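Glycoside transferase (Listeria monocytogenes, PDB 6R2M) is a monomeric, extracellular glycoside hydrolase that probably acts on exopolysaccharide. Local coordinates at residues Ser10-Glu14 / Phe119-Lys123; Pro46-Ala50 / Ile87-Ala91; Leu55-Tyr59 / Arg105-Leu110; Asn98-Asp102 / Leu158-Tyr162. All blocks are in the same frame, centred on the assembly; numbering follows the deposited sequence.

Contact 1: Ser10-Glu14 / Phe119-Lys123; sequences SAPKE and FPSYK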
loop_
_atom_site.group_PDB
_atom_site.type_symbol
_atom_site.label_atom_id
_atom_site.label_comp_id
_atom_site.label_asym_id
_atom_site.label_seq_id
_atom_site.Cartn_x
_atom_site.Cartn_y
_atom_site.Cartn_z
ATOM N N SER A 10 8.111 -24.286 13.351
ATOM C CA SER A 10 7.785 -23.333 12.294
ATOM C C SER A 10 8.288 -21.933 12.628
ATOM O O SER A 10 7.503 -21.047 12.969
ATOM C CB SER A 10 6.274 -23.299 12.051
ATOM O OG SER A 10 5.978 -22.984 10.700
ATOM N N ALA A 11 9.605 -21.729 12.521
ATOM C CA ALA A 11 10.184 -20.429 12.809
ATOM C C ALA A 11 11.488 -20.248 12.041
ATOM O O ALA A 11 12.338 -21.148 12.065
ATOM C CB ALA A 11 10.436 -20.253 14.304
ATOM N N PRO A 12 11.682 -19.120 11.368
ATOM C CA PRO A 12 12.964 -18.883 10.699
ATOM C C PRO A 12 14.090 -18.684 11.704
ATOM O O PRO A 12 13.874 -18.356 12.872
ATOM C CB PRO A 12 12.725 -17.611 9.873
ATOM C CG PRO A 12 11.409 -17.080 10.281
ATOM C CD PRO A 12 10.752 -17.987 11.258
ATOM N N LYS A 13 15.311 -18.906 11.225
ATOM C CA LYS A 13 16.485 -18.601 12.032
ATOM C C LYS A 13 16.425 -17.137 12.461
ATOM O O LYS A 13 16.048 -16.265 11.677
ATOM C CB LYS A 13 17.761 -18.888 11.233
ATOM C CG LYS A 13 19.074 -18.735 12.012
ATOM C CD LYS A 13 18.905 -19.103 13.480
ATOM C CE LYS A 13 20.184 -19.631 14.115
ATOM N NZ LYS A 13 20.723 -20.842 13.439
ATOM N N GLU A 14 16.742 -16.875 13.729
ATOM C CA GLU A 14 16.662 -15.512 14.238
ATOM C C GLU A 14 17.752 -14.654 13.611
ATOM O O GLU A 14 18.927 -15.036 13.590
ATOM C CB GLU A 14 16.781 -15.497 15.765
ATOM C CG GLU A 14 16.575 -14.113 16.388
ATOM C CD GLU A 14 16.102 -14.172 17.833
ATOM O OE1 GLU A 14 15.477 -15.181 18.226
ATOM O OE2 GLU A 14 16.336 -13.194 18.572
ATOM N N PHE A 119 13.371 -19.145 4.388
ATOM C CA PHE A 119 12.236 -19.834 4.999
ATOM C C PHE A 119 11.218 -20.125 3.908
ATOM O O PHE A 119 10.287 -19.341 3.673
ATOM C CB PHE A 119 11.634 -18.995 6.129
ATOM C CG PHE A 119 10.880 -19.797 7.152
ATOM C CD1 PHE A 119 11.531 -20.723 7.941
ATOM C CD2 PHE A 119 9.528 -19.589 7.351
ATOM C CE1 PHE A 119 10.845 -21.441 8.898
ATOM C CE2 PHE A 119 8.833 -20.307 8.314
ATOM C CZ PHE A 119 9.492 -21.240 9.081
ATOM N N PRO A 120 11.363 -21.257 3.215
ATOM C CA PRO A 120 10.501 -21.521 2.050
ATOM C C PRO A 120 9.020 -21.557 2.366
ATOM O O PRO A 120 8.203 -21.286 1.474
ATOM C CB PRO A 120 10.996 -22.888 1.553
ATOM C CG PRO A 120 12.419 -22.953 1.995
ATOM C CD PRO A 120 12.452 -22.245 3.336
ATOM N N SER A 121 8.622 -21.886 3.593
ATOM C CA SER A 121 7.186 -21.994 3.835
ATOM C C SER A 121 6.468 -20.650 3.707
ATOM O O SER A 121 5.268 -20.635 3.412
ATOM C CB SER A 121 6.901 -22.642 5.193
ATOM O OG SER A 121 7.398 -21.877 6.266
ATOM N N TYR A 122 7.164 -19.521 3.874
ATOM C CA TYR A 122 6.518 -18.239 3.583
ATOM C C TYR A 122 6.147 -18.145 2.104
ATOM O O TYR A 122 5.105 -17.591 1.741
ATOM C CB TYR A 122 7.438 -17.068 3.957
ATOM C CG TYR A 122 7.663 -16.840 5.437
ATOM C CD1 TYR A 122 6.741 -17.256 6.395
ATOM C CD2 TYR A 122 8.806 -16.185 5.871
ATOM C CE1 TYR A 122 6.968 -17.022 7.754
ATOM C CE2 TYR A 122 9.036 -15.949 7.203
ATOM C CZ TYR A 122 8.122 -16.363 8.139
ATOM O OH TYR A 122 8.386 -16.128 9.465
ATOM N N LYS A 123 6.989 -18.677 1.238
ATOM C CA LYS A 123 6.707 -18.587 -0.212
ATOM C C LYS A 123 5.493 -19.452 -0.538
ATOM O O LYS A 123 4.699 -19.042 -1.308
ATOM C CB LYS A 123 7.898 -19.118 -1.023
ATOM C CG LYS A 123 7.718 -19.187 -2.536
ATOM C CD LYS A 123 9.038 -19.383 -3.196
ATOM C CE LYS A 123 9.119 -18.872 -4.619
ATOM N NZ LYS A 123 8.269 -19.754 -5.447
#

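Contact 2: Pro46-Ala50 / Ile87-Ala91; sequences PHYLA and IKWEA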
loop_
_atom_site.group_PDB
_atom_site.type_symbol
_atom_site.label_atom_id
_atom_site.label_comp_id
_atom_site.label_asym_id
_atom_site.label_seq_id
_atom_site.Cartn_x
_atom_site.Cartn_y
_atom_site.Cartn_z
ATOM N N PRO A 46 -11.671 1.922 16.844
ATOM C CA PRO A 46 -10.420 1.339 16.347
ATOM C C PRO A 46 -10.667 0.340 15.233
ATOM O O PRO A 46 -11.674 -0.372 15.216
ATOM C CB PRO A 46 -9.842 0.640 17.580
ATOM C CG PRO A 46 -11.042 0.281 18.388
ATOM C CD PRO A 46 -12.045 1.379 18.159
ATOM N N HIS A 47 -9.707 0.271 14.313
ATOM C CA HIS A 47 -9.738 -0.702 13.229
ATOM C C HIS A 47 -8.411 -1.434 13.189
ATOM O O HIS A 47 -7.349 -0.801 13.232
ATOM C CB HIS A 47 -10.013 -0.030 11.893
ATOM C CG HIS A 47 -11.372 0.577 11.815
ATOM N ND1 HIS A 47 -12.506 -0.173 11.576
ATOM C CD2 HIS A 47 -11.787 1.855 11.968
ATOM C CE1 HIS A 47 -13.559 0.625 11.568
ATOM N NE2 HIS A 47 -13.150 1.862 11.803
ATOM N N TYR A 48 -8.480 -2.761 13.107
ATOM C CA TYR A 48 -7.311 -3.635 13.066
ATOM C C TYR A 48 -7.187 -4.143 11.633
ATOM O O TYR A 48 -7.746 -5.177 11.275
ATOM C CB TYR A 48 -7.448 -4.774 14.074
ATOM C CG TYR A 48 -7.872 -4.265 15.427
ATOM C CD1 TYR A 48 -6.982 -3.567 16.232
ATOM C CD2 TYR A 48 -9.169 -4.449 15.875
ATOM C CE1 TYR A 48 -7.378 -3.074 17.473
ATOM C CE2 TYR A 48 -9.572 -3.970 17.107
ATOM C CZ TYR A 48 -8.675 -3.283 17.896
ATOM O OH TYR A 48 -9.077 -2.807 19.127
ATOM N N LEU A 49 -6.427 -3.406 10.824
ATOM C CA LEU A 49 -6.482 -3.503 9.365
ATOM C C LEU A 49 -5.466 -4.500 8.814
ATOM O O LEU A 49 -4.325 -4.558 9.275
ATOM C CB LEU A 49 -6.208 -2.131 8.738
ATOM C CG LEU A 49 -7.160 -1.003 9.164
ATOM C CD1 LEU A 49 -6.600 0.346 8.742
ATOM C CD2 LEU A 49 -8.516 -1.218 8.521
ATOM N N ALA A 50 -5.891 -5.284 7.807
ATOM C CA ALA A 50 -4.925 -6.084 7.063
ATOM C C ALA A 50 -3.868 -5.197 6.435
ATOM O O ALA A 50 -2.712 -5.618 6.266
ATOM C CB ALA A 50 -5.632 -6.928 5.991
ATOM N N ILE A 87 -8.005 -13.340 3.206
ATOM C CA ILE A 87 -7.496 -12.422 4.227
ATOM C C ILE A 87 -8.578 -11.378 4.465
ATOM O O ILE A 87 -8.863 -10.563 3.581
ATOM C CB ILE A 87 -6.171 -11.755 3.814
ATOM C CG1 ILE A 87 -5.064 -12.787 3.589
ATOM C CG2 ILE A 87 -5.721 -10.771 4.910
ATOM C CD1 ILE A 87 -3.767 -12.184 3.043
ATOM N N LYS A 88 -9.205 -11.406 5.649
ATOM C CA LYS A 88 -10.155 -10.357 6.013
ATOM C C LYS A 88 -9.485 -8.988 5.957
ATOM O O LYS A 88 -8.369 -8.818 6.448
ATOM C CB LYS A 88 -10.682 -10.594 7.426
ATOM C CG LYS A 88 -11.516 -11.830 7.609
ATOM C CD LYS A 88 -11.924 -11.908 9.066
ATOM C CE LYS A 88 -12.852 -13.069 9.339
ATOM N NZ LYS A 88 -13.210 -13.089 10.782
ATOM N N TRP A 89 -10.170 -7.992 5.379
ATOM C CA TRP A 89 -9.539 -6.671 5.302
ATOM C C TRP A 89 -9.413 -6.024 6.680
ATOM O O TRP A 89 -8.573 -5.139 6.856
ATOM C CB TRP A 89 -10.291 -5.754 4.317
ATOM C CG TRP A 89 -11.601 -5.220 4.811
ATOM C CD1 TRP A 89 -12.839 -5.779 4.636
ATOM C CD2 TRP A 89 -11.812 -4.009 5.556
ATOM N NE1 TRP A 89 -13.802 -4.987 5.226
ATOM C CE2 TRP A 89 -13.197 -3.899 5.797
ATOM C CE3 TRP A 89 -10.967 -2.999 6.032
ATOM C CZ2 TRP A 89 -13.755 -2.832 6.509
ATOM C CZ3 TRP A 89 -11.525 -1.937 6.737
ATOM C CH2 TRP A 89 -12.903 -1.863 6.970
ATOM N N GLU A 90 -10.209 -6.458 7.664
ATOM C CA GLU A 90 -9.967 -6.100 9.061
ATOM C C GLU A 90 -10.390 -7.269 9.940
ATOM O O GLU A 90 -11.189 -8.122 9.540
ATOM C CB GLU A 90 -10.684 -4.796 9.457
ATOM C CG GLU A 90 -12.195 -4.885 9.577
ATOM C CD GLU A 90 -12.807 -3.581 10.083
ATOM O OE1 GLU A 90 -12.061 -2.758 10.668
ATOM O OE2 GLU A 90 -14.024 -3.385 9.889
ATOM N N ALA A 91 -9.827 -7.320 11.146
ATOM C CA ALA A 91 -9.945 -8.514 11.989
ATOM C C ALA A 91 -11.152 -8.394 12.915
ATOM O O ALA A 91 -11.034 -8.123 14.118
ATOM C CB ALA A 91 -8.659 -8.725 12.780
HETATM O O HOH W 1 -10.981 -3.996 13.046
#

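Contact 3: Leu55-Tyr59 / Arg105-Leu110; sequences LYMEY and RITEAL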
loop_
_atom_site.group_PDB
_atom_site.type_symbol
_atom_site.label_atom_id
_atom_site.label_comp_id
_atom_site.label_asym_id
_atom_site.label_seq_id
_atom_site.Cartn_x
_atom_site.Cartn_y
_atom_site.Cartn_z
ATOM N N LEU A 55 1.752 -3.758 6.101
ATOM C CA LEU A 55 2.794 -2.732 6.041
ATOM C C LEU A 55 3.865 -2.986 7.097
ATOM O O LEU A 55 5.061 -2.813 6.838
ATOM C CB LEU A 55 2.179 -1.344 6.222
ATOM C CG LEU A 55 1.469 -0.793 4.993
ATOM C CD1 LEU A 55 0.516 0.302 5.424
ATOM C CD2 LEU A 55 2.481 -0.281 3.969
ATOM N N TYR A 56 3.450 -3.413 8.283
ATOM C CA TYR A 56 4.420 -3.753 9.310
ATOM C C TYR A 56 5.272 -4.934 8.873
ATOM O O TYR A 56 6.495 -4.919 9.049
ATOM C CB TYR A 56 3.689 -4.036 10.618
ATOM C CG TYR A 56 4.561 -4.074 11.850
ATOM C CD1 TYR A 56 5.701 -3.281 11.970
ATOM C CD2 TYR A 56 4.227 -4.910 12.895
ATOM C CE1 TYR A 56 6.480 -3.333 13.124
ATOM C CE2 TYR A 56 5.004 -4.979 14.043
ATOM C CZ TYR A 56 6.118 -4.182 14.147
ATOM O OH TYR A 56 6.872 -4.262 15.303
ATOM N N MET A 57 4.651 -5.952 8.265
ATOM C CA MET A 57 5.425 -7.069 7.721
ATOM C C MET A 57 6.438 -6.598 6.688
ATOM O O MET A 57 7.586 -7.062 6.679
ATOM C CB MET A 57 4.486 -8.099 7.105
ATOM C CG MET A 57 3.740 -8.889 8.154
ATOM S SD MET A 57 2.384 -9.916 7.512
ATOM C CE MET A 57 3.293 -11.016 6.404
ATOM N N GLU A 58 6.016 -5.697 5.793
ATOM C CA GLU A 58 6.925 -5.145 4.794
ATOM C C GLU A 58 8.119 -4.466 5.460
ATOM O O GLU A 58 9.278 -4.700 5.084
ATOM C CB GLU A 58 6.143 -4.174 3.906
ATOM C CG GLU A 58 6.940 -3.557 2.796
ATOM C CD GLU A 58 6.074 -2.704 1.879
ATOM O OE1 GLU A 58 4.848 -2.947 1.813
ATOM O OE2 GLU A 58 6.619 -1.802 1.209
ATOM N N TYR A 59 7.854 -3.629 6.468
ATOM C CA TYR A 59 8.925 -2.966 7.199
ATOM C C TYR A 59 9.869 -3.976 7.845
ATOM O O TYR A 59 11.090 -3.813 7.792
ATOM C CB TYR A 59 8.336 -2.025 8.260
ATOM C CG TYR A 59 9.413 -1.317 9.042
ATOM C CD1 TYR A 59 9.995 -0.152 8.543
ATOM C CD2 TYR A 59 9.892 -1.840 10.237
ATOM C CE1 TYR A 59 10.995 0.499 9.231
ATOM C CE2 TYR A 59 10.908 -1.195 10.945
ATOM C CZ TYR A 59 11.455 -0.029 10.433
ATOM O OH TYR A 59 12.486 0.609 11.114
ATOM N N ARG A 105 -0.096 -6.849 -0.872
ATOM C CA ARG A 105 0.973 -6.379 0.003
ATOM C C ARG A 105 1.485 -7.503 0.894
ATOM O O ARG A 105 2.694 -7.683 1.042
ATOM C CB ARG A 105 0.480 -5.211 0.855
ATOM C CG ARG A 105 1.601 -4.630 1.705
ATOM C CD ARG A 105 1.083 -3.534 2.622
ATOM N NE ARG A 105 0.487 -2.433 1.862
ATOM C CZ ARG A 105 -0.816 -2.212 1.749
ATOM N NH1 ARG A 105 -1.706 -3.026 2.317
ATOM N NH2 ARG A 105 -1.239 -1.167 1.050
ATOM N N ILE A 106 0.576 -8.287 1.474
ATOM C CA ILE A 106 0.977 -9.339 2.402
ATOM C C ILE A 106 1.732 -10.438 1.665
ATOM O O ILE A 106 2.767 -10.919 2.138
ATOM C CB ILE A 106 -0.263 -9.879 3.140
ATOM C CG1 ILE A 106 -0.679 -8.865 4.219
ATOM C CG2 ILE A 106 0.015 -11.237 3.789
ATOM C CD1 ILE A 106 -2.107 -9.036 4.755
ATOM N N THR A 107 1.213 -10.871 0.506
ATOM C CA THR A 107 1.885 -11.942 -0.219
ATOM C C THR A 107 3.233 -11.481 -0.741
ATOM O O THR A 107 4.198 -12.245 -0.699
ATOM C CB THR A 107 1.023 -12.472 -1.366
ATOM O OG1 THR A 107 0.672 -11.410 -2.269
ATOM C CG2 THR A 107 -0.235 -13.111 -0.811
ATOM N N GLU A 108 3.340 -10.217 -1.181
ATOM C CA GLU A 108 4.645 -9.693 -1.568
ATOM C C GLU A 108 5.622 -9.737 -0.401
ATOM O O GLU A 108 6.775 -10.136 -0.566
ATOM C CB GLU A 108 4.515 -8.263 -2.092
ATOM C CG GLU A 108 4.133 -8.212 -3.557
ATOM C CD GLU A 108 5.209 -8.823 -4.441
ATOM O OE1 GLU A 108 6.319 -8.256 -4.504
ATOM O OE2 GLU A 108 4.953 -9.872 -5.057
ATOM N N ALA A 109 5.167 -9.363 0.792
ATOM C CA ALA A 109 6.041 -9.388 1.954
ATOM C C ALA A 109 6.484 -10.810 2.272
ATOM O O ALA A 109 7.652 -11.048 2.593
ATOM C CB ALA A 109 5.323 -8.745 3.140
ATOM N N LEU A 110 5.569 -11.775 2.143
ATOM C CA LEU A 110 5.909 -13.169 2.392
ATOM C C LEU A 110 6.928 -13.692 1.392
ATOM O O LEU A 110 7.842 -14.437 1.771
ATOM C CB LEU A 110 4.646 -14.021 2.353
ATOM C CG LEU A 110 3.744 -13.906 3.593
ATOM C CD1 LEU A 110 2.411 -14.515 3.257
ATOM C CD2 LEU A 110 4.345 -14.596 4.810
HETATM O O HOH W 2 2.972 -1.432 0.528
HETATM O O HOH W 3 4.850 -5.765 0.531
#

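Contact 4: Asn98-Asp102 / Leu158-Tyr162; sequences NAIVD and LHLSY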
loop_
_atom_site.group_PDB
_atom_site.type_symbol
_atom_site.label_atom_id
_atom_site.label_comp_id
_atom_site.label_asym_id
_atom_site.label_seq_id
_atom_site.Cartn_x
_atom_site.Cartn_y
_atom_site.Cartn_z
ATOM N N ASN A 98 -12.283 -9.532 1.626
ATOM C CA ASN A 98 -10.879 -9.149 1.566
ATOM C C ASN A 98 -10.775 -7.743 0.967
ATOM O O ASN A 98 -11.775 -7.056 0.752
ATOM C CB ASN A 98 -10.096 -10.166 0.734
ATOM C CG ASN A 98 -10.486 -10.117 -0.733
ATOM O OD1 ASN A 98 -11.637 -9.847 -1.058
ATOM N ND2 ASN A 98 -9.520 -10.331 -1.628
ATOM N N ALA A 99 -9.550 -7.307 0.677
ATOM C CA ALA A 99 -9.282 -6.169 -0.204
ATOM C C ALA A 99 -8.034 -6.542 -0.979
ATOM O O ALA A 99 -7.009 -6.847 -0.358
ATOM C CB ALA A 99 -9.073 -4.868 0.585
ATOM N N ILE A 100 -8.108 -6.571 -2.317
ATOM C CA ILE A 100 -6.996 -7.177 -3.056
ATOM C C ILE A 100 -5.690 -6.443 -2.793
ATOM O O ILE A 100 -4.628 -7.070 -2.761
ATOM C CB ILE A 100 -7.271 -7.282 -4.570
ATOM C CG1 ILE A 100 -7.443 -5.904 -5.235
ATOM C CG2 ILE A 100 -8.414 -8.244 -4.839
ATOM C CD1 ILE A 100 -7.664 -5.989 -6.764
ATOM N N VAL A 101 -5.741 -5.127 -2.573
ATOM C CA VAL A 101 -4.514 -4.365 -2.349
ATOM C C VAL A 101 -3.787 -4.885 -1.115
ATOM O O VAL A 101 -2.549 -4.944 -1.084
ATOM C CB VAL A 101 -4.828 -2.853 -2.258
ATOM C CG1 VAL A 101 -5.809 -2.517 -1.093
ATOM C CG2 VAL A 101 -3.550 -2.017 -2.203
ATOM N N ASP A 102 -4.543 -5.298 -0.092
ATOM C CA ASP A 102 -3.947 -5.811 1.138
ATOM C C ASP A 102 -3.441 -7.237 0.969
ATOM O O ASP A 102 -2.417 -7.601 1.572
ATOM C CB ASP A 102 -4.955 -5.712 2.291
ATOM C CG ASP A 102 -5.372 -4.266 2.567
ATOM O OD1 ASP A 102 -4.537 -3.357 2.368
ATOM O OD2 ASP A 102 -6.536 -4.022 2.961
ATOM N N LEU A 158 -13.427 -1.994 -9.781
ATOM C CA LEU A 158 -11.991 -2.040 -9.536
ATOM C C LEU A 158 -11.505 -0.620 -9.304
ATOM O O LEU A 158 -11.579 0.216 -10.205
ATOM C CB LEU A 158 -11.225 -2.667 -10.698
ATOM C CG LEU A 158 -9.701 -2.573 -10.590
ATOM C CD1 LEU A 158 -9.190 -3.379 -9.388
ATOM C CD2 LEU A 158 -9.007 -3.022 -11.884
ATOM N N HIS A 159 -11.013 -0.351 -8.102
ATOM C CA HIS A 159 -10.291 0.881 -7.848
ATOM C C HIS A 159 -8.841 0.686 -8.268
ATOM O O HIS A 159 -8.162 -0.224 -7.776
ATOM C CB HIS A 159 -10.410 1.263 -6.380
ATOM C CG HIS A 159 -11.760 1.805 -6.029
ATOM N ND1 HIS A 159 -12.885 1.009 -5.978
ATOM C CD2 HIS A 159 -12.175 3.064 -5.749
ATOM C CE1 HIS A 159 -13.933 1.753 -5.668
ATOM N NE2 HIS A 159 -13.530 3.003 -5.520
ATOM N N LEU A 160 -8.364 1.538 -9.185
ATOM C CA LEU A 160 -7.023 1.349 -9.722
ATOM C C LEU A 160 -5.950 1.509 -8.654
ATOM O O LEU A 160 -4.838 0.986 -8.816
ATOM C CB LEU A 160 -6.784 2.329 -10.864
ATOM C CG LEU A 160 -7.714 2.104 -12.054
ATOM C CD1 LEU A 160 -7.471 3.153 -13.116
ATOM C CD2 LEU A 160 -7.504 0.707 -12.612
ATOM N N SER A 161 -6.251 2.225 -7.570
ATOM C CA SER A 161 -5.293 2.363 -6.480
ATOM C C SER A 161 -5.055 1.057 -5.734
ATOM O O SER A 161 -4.146 0.998 -4.902
ATOM C CB SER A 161 -5.764 3.444 -5.504
ATOM O OG SER A 161 -6.935 3.024 -4.808
ATOM N N TYR A 162 -5.842 0.025 -6.005
ATOM C CA TYR A 162 -5.647 -1.281 -5.409
ATOM C C TYR A 162 -4.671 -2.143 -6.205
ATOM O O TYR A 162 -4.339 -3.247 -5.760
ATOM C CB TYR A 162 -6.991 -2.005 -5.303
ATOM C CG TYR A 162 -7.834 -1.679 -4.082
ATOM C CD1 TYR A 162 -7.671 -0.480 -3.378
ATOM C CD2 TYR A 162 -8.787 -2.587 -3.630
ATOM C CE1 TYR A 162 -8.461 -0.202 -2.261
ATOM C CE2 TYR A 162 -9.580 -2.315 -2.532
ATOM C CZ TYR A 162 -9.399 -1.131 -1.840
ATOM O OH TYR A 162 -10.185 -0.875 -0.732
#

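Contact 1: Ser10-Glu14 / Phe119-Lys123
Pro12 lies over the ring of Phe119, and the evidence for a CH-pi contact is direct: Pro12 CD stands 4.1 Å from the centroid of the Phe119 ring and only 8° off its normal. The backbone just before the proline shares that ring, with Ala11 C 3.4 Å from Phe119 CE1. Phe119 is brought there by its first torsion, chi1 -156°, which sets CG anti to the backbone N and so presents the ring to Ala11 and Pro12. Tyr122 leaves its helix differently, with CG beside the backbone N (chi1 -70°). Its side chain and the proline cross at about a right angle, and the hydroxyl end makes the contact, Pro12 CG lying 3.3 Å from Tyr122 OH. The two aromatic side chains also pack together: Phe119 CD2 sits 3.4 Å above the plane of the Tyr122 ring, over its centre. No hydrogen bond joins the segments; the Tyr122 hydroxyl is instead bonded to Gln70. The contact thus fastens the extended N-terminal segment to the surface at the start of helix 120-136, where Pro12 also touches Gln70 of helix 66-79 and Tyr122 reaches inward to Leu110 and Ala113 of helix 100-116.

Contact 2: Pro46-Ala50 / Ile87-Ala91
The backbones form a single antiparallel bridge in which Leu49 and Glu90, their CA atoms 4.4 Å apart, are the non-hydrogen-bonded pair, bounded by two hydrogen bonds: Ala91 N to Tyr48 O at 3.0 Å and Ala50 N to Trp89 O at 2.8 Å. Beside the bridge, His47 ND1 donates to Glu90 OE1 at 2.8 Å. The carboxylate receives this bond on its syn lone pair and lies nearly coplanar with the imidazole, the two planes 18° apart. Glu90 reaches the histidine with CG between its backbone N and carbonyl carbon (chi1 71°) and an extended chain beyond. A water accepts from Tyr48 N and donates to the same OE1, so one carboxylate oxygen takes two bonds. The bridge joins two loops of the helical fold just where the first becomes helix 50-62, Leu49 being its N-cap residue. Leu49 starts away from the other loop, yet its CD2 lies 3.6 Å from Trp89 CZ3, approaching the indole obliquely. At the buried end, Ala50 CB meets Ile87 CG2 at 4.0 Å and Lys88 O at 3.4 Å, while Ile87 continues onto Asp103 and Ile106 of helix 100-116.

Contact 3: Leu55-Tyr59 / Arg105-Leu110
Arg105 starts out extended, with CG anti to the backbone N (chi1 -176°), then bends at chi3 (-60°), and this turn brings its CD and NE against Leu55, the two side chains crossing at a slant. The aliphatic part of the arginine packs on the leucine, Arg105 CD coming within 3.6 Å of Leu55 CG; Arg105 NE also touches Leu55 CD2, at 3.6 Å, while Leu55 CD1 lies over one face of the guanidinium. Glu58 extends from the neighbouring turn, its carboxylate almost parallel to the guanidinium plane, but the charges do not meet directly: Glu58 OE1 and Arg105 NE are 4.4 Å apart. A water spans this gap, donating to Glu58 OE1 at 2.7 Å and accepting from Arg105 NE within the guanidinium plane. A second water donates to Arg105 O and, weakly, to the same Glu58 oxygen. The arginine has its direct salt bridge elsewhere, through NH1 to Asp102. Helices 50-62 and 100-116 run side by side here in the same direction, the axes of 55-59 and 105-110 coming within 8.8 Å at 21°. Ala109 faces the other helix, its CB 4.1 Å from Met57 CB. Deeper in the protein, Met57 bends at its thioether and places CE 4.1 Å from Leu110 CG, with Ile106 CG2 slightly farther away. Phe69 of helix 66-79 touches Met57, and Tyr122 and Ala126 of helix 120-136 touch Leu110.

Contact 4: Asn98-Asp102 / Leu158-Tyr162
This is an apolar contact between the first turn of helix 100-116 and the 3-10 turn that follows strand 158-159, and it is largely buried within the chain. Its centre is the ring of Tyr162. Val101 CG1 sits over the middle of one face, 3.5 Å from the centroid of the Tyr162 ring and 10° off its normal, which establishes a CH-pi contact. Val101 has CG1 between its backbone N and carbonyl carbon (chi1 60°), and this rotation aims that methyl group at the ring; the two side chains cross at about a right angle. The other branch, CG2, turns toward the backbone, with Val101 CG2 lying 3.8 Å from Tyr162 O. The same carbonyl is approached by Val101 CA at 3.6 Å, a long, bent CA-H...O contact (124° at the hydrogen) that can be weak at best. Two further residues meet the ring obliquely: Ile100 CG1 is 3.9 Å from Tyr162 CD2, and Ala99 CB is 4.1 Å from Tyr162 CE2. Ile100 then reaches past the tyrosine, its CD1 meeting Leu158 CD1 at 4.0 Å. No hydrogen bond crosses between the segments. Ala99 is the N-cap residue of helix 100-116, so the contact joins the beginning of that helix to a small antiparallel sheet, in which Leu158 pairs with Phe194 of strand 193-195. Beyond the turn, Ser161 packs on helix 209-223, and Leu158 touches Pro180 of helix 179-183.

Overall arrangement
Contacts 3 and 4 are buried, contact 2 partly so, and contact 1 lies at the surface, its centre 24 Å from that of the chain. Helix 100-116 unites the inner pair: contact 4 uses its start and contact 3 the turns that follow. Helix 50-62 begins at contact 2 and runs into contact 3, and the two contacts meet where Ile87 packs on Ile106. Contact 2 also touches contact 4, through Trp89 and Ala99. Contact 1 reaches this group through Tyr122 on Leu110. Chemistry varies with place: direct hydrogen bonds cross only contact 2, contact 3 combines apolar packing with water bridges, and contacts 1 and 4 each rest on an aliphatic group over an aromatic face.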